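Local coordinates for putative beta-glucosidase (Bifidobacterium adolescentis, PDB 5WAB), which hydrolyses beta-glucosides as a member of glycoside hydrolase family 3, and may also remove terminal arabinopyranosyl groups from ginsenosides, at residues 69-74 and 87-92; 338-343 and 409-414; 20-25 and 237-242. All coordinates share one frame; numbering follows the deposited sequence.

Interaction 1 (69-74 and 87-92); sequences TCFPPA and HQVGEA
The ring of Phe71 reaches from an irregular loop to helix 83-99 and lies against Val89 and Ala92, residues one turn apart on that helix; all three are buried. At the start of the loop, Thr69 covers the other face of this ring from within its own segment: its methyl CG2 sits opposite Val89, 3.6 Å from Phe71 CZ, while its hydroxyl is hydrogen-bonded to Glu96, further along the same helix. The backbone N of Cys70 is held by the side chain of Gln474, which lies in the C-terminal family region. In this loop Phe71 alone meets the helix. With CG set beside the backbone N and anti to the carbonyl carbon (chi1 -64°), the ring is carried towards the helix. Val89 CG1 stands over one face, toward the CG-CD1 side of the Phe71 ring, and comes within 3.5 Å of Phe71 CD1. The same methyl is 3.7 Å from the centroid of the Phe71 ring and 20° off its normal, a CH-pi contact. The ring is thus sandwiched between two methyl groups. Ala92 CB comes in obliquely at the far end of the ring, 3.7 Å from Phe71 CZ. Strands 41-44 and 102-106 are parallel neighbours in the barrel-type N-terminal domain of this family, and helix 83-99 belongs to the connection between them, so the contact fastens the long loop of that crossover to its own helix. Helix 301-313 borders the contact as well, its His304 touching the side chains of both Thr69 and Ala92. Beyond the aromatic residue, Pro73 occupies the N-cap position of the short helix 74-77, and at Ala74 the chain is already helical.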
# COMPACT_ATOMS: atom_id res chain seq x y z
N THR A 69 8.83 13.02 -12.19
CA THR A 69 9.55 12.37 -11.11
C THR A 69 8.95 11.00 -10.82
O THR A 69 7.76 10.89 -10.51
CB THR A 69 9.52 13.24 -9.85
OG1 THR A 69 10.14 14.50 -10.13
CG2 THR A 69 10.25 12.53 -8.70
N CYS A 70 9.76 9.96 -10.94
CA CYS A 70 9.33 8.60 -10.64
C CYS A 70 9.60 8.35 -9.16
O CYS A 70 10.74 8.06 -8.77
CB CYS A 70 10.03 7.59 -11.54
SG CYS A 70 9.53 5.86 -11.28
N PHE A 71 8.57 8.46 -8.34
CA PHE A 71 8.73 8.19 -6.92
C PHE A 71 8.78 6.69 -6.68
O PHE A 71 8.36 5.90 -7.53
CB PHE A 71 7.58 8.83 -6.14
CG PHE A 71 7.56 10.33 -6.23
CD1 PHE A 71 8.32 11.09 -5.37
CD2 PHE A 71 6.78 10.96 -7.18
CE1 PHE A 71 8.31 12.47 -5.45
CE2 PHE A 71 6.76 12.34 -7.26
CZ PHE A 71 7.53 13.09 -6.40
N PRO A 72 9.29 6.26 -5.53
CA PRO A 72 9.31 4.82 -5.24
C PRO A 72 7.91 4.26 -5.23
O PRO A 72 6.99 4.87 -4.66
CB PRO A 72 9.96 4.74 -3.85
CG PRO A 72 9.83 6.11 -3.27
CD PRO A 72 9.92 7.03 -4.45
N PRO A 73 7.69 3.13 -5.90
CA PRO A 73 6.39 2.45 -5.81
C PRO A 73 6.04 2.12 -4.37
O PRO A 73 6.90 2.01 -3.49
CB PRO A 73 6.60 1.18 -6.64
CG PRO A 73 7.63 1.58 -7.65
CD PRO A 73 8.56 2.52 -6.93
N ALA A 74 4.74 1.95 -4.13
CA ALA A 74 4.23 1.83 -2.77
C ALA A 74 4.83 0.63 -2.03
O ALA A 74 4.99 0.69 -0.81
CB ALA A 74 2.70 1.75 -2.80
N HIS A 87 2.71 12.30 2.59
CA HIS A 87 1.96 13.51 2.29
C HIS A 87 2.79 14.47 1.46
O HIS A 87 2.25 15.21 0.63
CB HIS A 87 1.53 14.19 3.60
CG HIS A 87 0.69 15.41 3.40
ND1 HIS A 87 1.23 16.63 3.03
CD2 HIS A 87 -0.64 15.62 3.52
CE1 HIS A 87 0.27 17.52 2.93
NE2 HIS A 87 -0.88 16.93 3.22
N GLN A 88 4.10 14.46 1.65
CA GLN A 88 5.00 15.34 0.93
C GLN A 88 5.21 14.87 -0.51
O GLN A 88 5.32 15.70 -1.42
CB GLN A 88 6.32 15.41 1.69
CG GLN A 88 7.28 16.47 1.21
CD GLN A 88 8.42 16.65 2.18
OE1 GLN A 88 8.43 16.08 3.27
NE2 GLN A 88 9.40 17.47 1.78
N VAL A 89 5.29 13.55 -0.72
CA VAL A 89 5.31 12.99 -2.07
C VAL A 89 4.05 13.39 -2.85
O VAL A 89 4.11 13.68 -4.05
CB VAL A 89 5.47 11.46 -2.02
CG1 VAL A 89 5.40 10.86 -3.41
CG2 VAL A 89 6.77 11.07 -1.34
N GLY A 90 2.90 13.39 -2.19
CA GLY A 90 1.67 13.75 -2.87
C GLY A 90 1.66 15.20 -3.34
O GLY A 90 1.20 15.50 -4.45
N GLU A 91 2.15 16.11 -2.50
CA GLU A 91 2.22 17.51 -2.89
C GLU A 91 3.05 17.70 -4.15
O GLU A 91 2.68 18.47 -5.04
CB GLU A 91 2.79 18.35 -1.76
CG GLU A 91 2.01 18.27 -0.46
CD GLU A 91 2.71 19.03 0.65
OE1 GLU A 91 2.12 19.98 1.20
OE2 GLU A 91 3.87 18.68 0.98
N ALA A 92 4.18 16.99 -4.25
CA ALA A 92 5.02 17.10 -5.44
C ALA A 92 4.30 16.55 -6.66
O ALA A 92 4.36 17.14 -7.74
CB ALA A 92 6.35 16.39 -5.22

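Interaction 2 (338-343 and 409-414); sequences GEFART and GLPEAA
Phe340, Gly409 and Pro411 account for most of the buried surface, and Phe340 is the one large side chain among them. With CG beside the backbone N and anti to the carbonyl carbon (chi1 -66°), its ring is sent to the bare backbone of the other loop. Phe340 CE2 comes within 3.4 Å of Gly409 N, an oblique approach. Phe340 CZ lies 3.5 Å from Gly409 O, and the carbonyl of Leu410 also meets the ring obliquely. Pro411 N stands at the ring edge, near its plane and 4.0 Å from Phe340 CZ. Both loops leave the carboxyl ends of neighbouring parallel strands, 334-337 and 403-409, in the sheet of the family 3 C-terminal domain. Phe407 and Leu381 add to the surroundings of the ring. Within loop 338-343, and away from the contact, Arg342 grips Glu339 side-on, with Arg342 NH2 2.7 Å from Glu339 OE1. Thr343 OG1 donates to the anti lone pair of Glu339 OE2, which also takes Arg342 NE. No hydrogen bond joins the loops: the Gly409 N-H goes to Gln430 OE1, so the contact rests on van der Waals packing of an aromatic ring against peptide groups.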
# COMPACT_ATOMS: atom_id res chain seq x y z
N GLY A 338 26.48 -7.67 -9.92
CA GLY A 338 25.05 -7.74 -10.20
C GLY A 338 24.66 -6.66 -11.18
O GLY A 338 24.93 -5.47 -10.99
N GLU A 339 24.00 -7.08 -12.27
CA GLU A 339 23.61 -6.16 -13.33
C GLU A 339 22.64 -5.09 -12.85
O GLU A 339 22.51 -4.05 -13.49
CB GLU A 339 23.00 -6.96 -14.50
CG GLU A 339 22.68 -6.14 -15.74
CD GLU A 339 23.88 -5.41 -16.28
OE1 GLU A 339 25.00 -5.97 -16.24
OE2 GLU A 339 23.72 -4.26 -16.76
N PHE A 340 21.94 -5.33 -11.73
CA PHE A 340 21.04 -4.32 -11.19
C PHE A 340 21.78 -3.05 -10.82
O PHE A 340 21.19 -1.96 -10.80
CB PHE A 340 20.30 -4.87 -9.96
CG PHE A 340 19.35 -5.99 -10.26
CD1 PHE A 340 18.14 -5.74 -10.88
CD2 PHE A 340 19.66 -7.29 -9.91
CE1 PHE A 340 17.25 -6.78 -11.15
CE2 PHE A 340 18.78 -8.33 -10.17
CZ PHE A 340 17.58 -8.07 -10.79
N ALA A 341 23.08 -3.15 -10.51
CA ALA A 341 23.84 -1.97 -10.15
C ALA A 341 24.11 -1.06 -11.34
O ALA A 341 24.26 0.15 -11.17
CB ALA A 341 25.16 -2.38 -9.50
N ARG A 342 24.18 -1.62 -12.54
CA ARG A 342 24.35 -0.83 -13.75
C ARG A 342 23.04 -0.57 -14.48
O ARG A 342 22.82 0.54 -14.98
CB ARG A 342 25.36 -1.49 -14.69
CG ARG A 342 25.62 -0.71 -15.96
CD ARG A 342 26.68 -1.38 -16.80
NE ARG A 342 26.46 -2.81 -16.95
CZ ARG A 342 27.26 -3.60 -17.67
NH1 ARG A 342 28.31 -3.08 -18.29
NH2 ARG A 342 27.01 -4.90 -17.76
N THR A 343 22.15 -1.56 -14.55
CA THR A 343 20.83 -1.40 -15.15
C THR A 343 19.79 -1.54 -14.05
O THR A 343 19.32 -2.65 -13.77
CB THR A 343 20.59 -2.43 -16.25
OG1 THR A 343 21.70 -2.45 -17.15
CG2 THR A 343 19.31 -2.09 -17.02
N GLY A 409 17.80 -9.83 -7.27
CA GLY A 409 16.39 -9.55 -7.27
C GLY A 409 15.71 -10.04 -8.53
O GLY A 409 16.24 -10.89 -9.25
N LEU A 410 14.52 -9.50 -8.77
CA LEU A 410 13.66 -9.95 -9.85
C LEU A 410 13.84 -9.07 -11.07
O LEU A 410 13.71 -7.85 -10.96
CB LEU A 410 12.20 -9.90 -9.40
CG LEU A 410 11.85 -10.67 -8.13
CD1 LEU A 410 10.38 -10.45 -7.78
CD2 LEU A 410 12.16 -12.14 -8.30
N PRO A 411 14.17 -9.63 -12.23
CA PRO A 411 14.11 -8.84 -13.47
C PRO A 411 12.65 -8.57 -13.83
O PRO A 411 11.73 -9.14 -13.24
CB PRO A 411 14.79 -9.74 -14.51
CG PRO A 411 15.47 -10.81 -13.73
CD PRO A 411 14.67 -10.99 -12.48
N GLU A 412 12.46 -7.69 -14.81
CA GLU A 412 11.10 -7.27 -15.16
C GLU A 412 10.24 -8.45 -15.61
O GLU A 412 9.05 -8.50 -15.29
CB GLU A 412 11.14 -6.19 -16.24
CG GLU A 412 11.49 -4.80 -15.74
CD GLU A 412 11.18 -3.73 -16.76
OE1 GLU A 412 10.85 -4.08 -17.92
OE2 GLU A 412 11.26 -2.53 -16.41
N ALA A 413 10.83 -9.40 -16.34
CA ALA A 413 10.06 -10.55 -16.82
C ALA A 413 9.65 -11.49 -15.70
O ALA A 413 8.73 -12.29 -15.89
CB ALA A 413 10.86 -11.31 -17.88
N ALA A 414 10.32 -11.43 -14.54
CA ALA A 414 9.87 -12.19 -13.39
C ALA A 414 8.66 -11.55 -12.71
O ALA A 414 8.06 -12.17 -11.83
CB ALA A 414 11.01 -12.35 -12.38

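Interaction 3 (20-25 and 237-242); sequences LTSGGD and HDRVAS
Arg239 NH1, whose guanidinium meets Thr21 and Ser22, is gripped by Asp257 OD1 in a salt bridge and by Thr256 OG1 in a hydrogen bond. Ser22 OG is hydrogen-bonded to the same Asp257 OD1, so a carboxylate outside the two segments ties them together. Directly between the segments the touch is slighter. Ser22 CB lies 4.0 Å from Arg239 NH2, oblique to the guanidinium. Thr21 OG1 is at the edge of that group and in its plane, 2.9 Å from Arg239 NH2, but the angle is too poor for a hydrogen bond, and the threonine hydroxyl is instead bonded to Ala18 O at the end of helix 14-19. Arg239 is folded at chi2 (-60°) and chi3 (-51°), which brings its guanidinium round to the loop from the first turn of helix 239-245. That helix follows strand 228-230 of the barrel-type N-terminal domain, whereas loop 20-25 precedes strand 41-44, so the chain's N-terminal arm is packed back on a helix much later in the sequence. Asp238 caps this helix, its OD1 accepting weakly from Ala241 N at 3.5 Å.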
# COMPACT_ATOMS: atom_id res chain seq x y z
N LEU A 20 -21.87 13.50 -19.49
CA LEU A 20 -20.94 13.64 -18.38
C LEU A 20 -20.65 12.31 -17.68
O LEU A 20 -19.65 12.21 -16.97
CB LEU A 20 -21.49 14.63 -17.35
CG LEU A 20 -21.52 16.10 -17.74
CD1 LEU A 20 -22.07 16.89 -16.57
CD2 LEU A 20 -20.15 16.61 -18.14
N THR A 21 -21.50 11.30 -17.88
CA THR A 21 -21.34 10.02 -17.21
C THR A 21 -20.36 9.09 -17.91
O THR A 21 -20.28 7.91 -17.55
CB THR A 21 -22.71 9.35 -17.06
OG1 THR A 21 -23.23 9.00 -18.35
CG2 THR A 21 -23.68 10.32 -16.40
N SER A 22 -19.61 9.61 -18.89
CA SER A 22 -18.53 8.89 -19.54
C SER A 22 -17.56 9.91 -20.10
O SER A 22 -17.96 10.99 -20.55
CB SER A 22 -19.04 7.96 -20.65
OG SER A 22 -19.55 8.72 -21.73
N GLY A 23 -16.28 9.56 -20.08
CA GLY A 23 -15.25 10.50 -20.47
C GLY A 23 -15.37 10.96 -21.91
O GLY A 23 -16.06 10.35 -22.73
N GLY A 24 -14.68 12.06 -22.21
CA GLY A 24 -14.62 12.53 -23.58
C GLY A 24 -13.83 11.57 -24.47
O GLY A 24 -14.28 11.21 -25.56
N ASP A 25 -12.66 11.15 -24.01
CA ASP A 25 -11.94 10.05 -24.63
C ASP A 25 -11.37 9.19 -23.51
O ASP A 25 -11.78 9.31 -22.35
CB ASP A 25 -10.88 10.56 -25.63
CG ASP A 25 -9.77 11.37 -24.97
OD1 ASP A 25 -9.76 11.51 -23.73
OD2 ASP A 25 -8.90 11.86 -25.71
N HIS A 237 -19.82 -2.69 -17.64
CA HIS A 237 -20.40 -3.63 -18.60
C HIS A 237 -21.84 -3.31 -18.95
O HIS A 237 -22.28 -3.64 -20.06
CB HIS A 237 -20.33 -5.05 -18.03
CG HIS A 237 -18.93 -5.54 -17.82
ND1 HIS A 237 -17.84 -4.95 -18.41
CD2 HIS A 237 -18.45 -6.54 -17.04
CE1 HIS A 237 -16.74 -5.58 -18.03
NE2 HIS A 237 -17.08 -6.55 -17.19
N ASP A 238 -22.58 -2.69 -18.04
CA ASP A 238 -23.98 -2.31 -18.24
C ASP A 238 -24.10 -0.84 -17.89
O ASP A 238 -24.07 -0.48 -16.70
CB ASP A 238 -24.91 -3.16 -17.38
CG ASP A 238 -26.35 -3.12 -17.85
OD1 ASP A 238 -26.78 -2.08 -18.40
OD2 ASP A 238 -27.06 -4.13 -17.65
N ARG A 239 -24.25 0.02 -18.90
CA ARG A 239 -24.29 1.46 -18.66
C ARG A 239 -25.38 1.83 -17.67
O ARG A 239 -25.14 2.58 -16.72
CB ARG A 239 -24.48 2.21 -19.98
CG ARG A 239 -23.27 2.23 -20.90
CD ARG A 239 -22.06 2.89 -20.24
NE ARG A 239 -22.35 4.20 -19.68
CZ ARG A 239 -22.35 5.34 -20.36
NH1 ARG A 239 -22.09 5.34 -21.66
NH2 ARG A 239 -22.62 6.49 -19.75
N VAL A 240 -26.59 1.32 -17.88
CA VAL A 240 -27.70 1.68 -17.00
C VAL A 240 -27.50 1.11 -15.61
O VAL A 240 -27.69 1.80 -14.60
CB VAL A 240 -29.04 1.22 -17.62
CG1 VAL A 240 -30.20 1.59 -16.72
CG2 VAL A 240 -29.21 1.81 -18.99
N ALA A 241 -27.09 -0.16 -15.52
CA ALA A 241 -26.91 -0.79 -14.22
C ALA A 241 -25.82 -0.11 -13.42
O ALA A 241 -25.97 0.12 -12.21
CB ALA A 241 -26.60 -2.28 -14.39
N SER A 242 -24.71 0.25 -14.07
CA SER A 242 -23.62 0.92 -13.36
C SER A 242 -24.05 2.28 -12.83
O SER A 242 -23.75 2.63 -11.68
CB SER A 242 -22.40 1.07 -14.28
OG SER A 242 -21.86 -0.19 -14.63

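Overall arrangement
Interactions 1 and 3 are associated with the barrel-type N-terminal domain and its five-strand parallel sheet. Interaction 1 lies between strands 41-44 and 102-106; interaction 3 joins the loop before 41-44 to helix 239-245, which follows 228-230, and these are the two outermost strands of that sheet. Interaction 2 follows strands 334-337 and 403-409 of the C-terminal domain's sheet. Along the chain, interaction 1 is nested inside the loop that interaction 3 closes, and interaction 2 opens after both. The centres of the first two contacts are about 23 Å apart, with nearest atoms about 10 Å apart, and Cys70 bonds to Gln474 of the C-terminal family region. The centre of contact 20-25/237-242 lies about 31 Å from that of 69-74/87-92 and about 41 Å from that of 338-343/409-414.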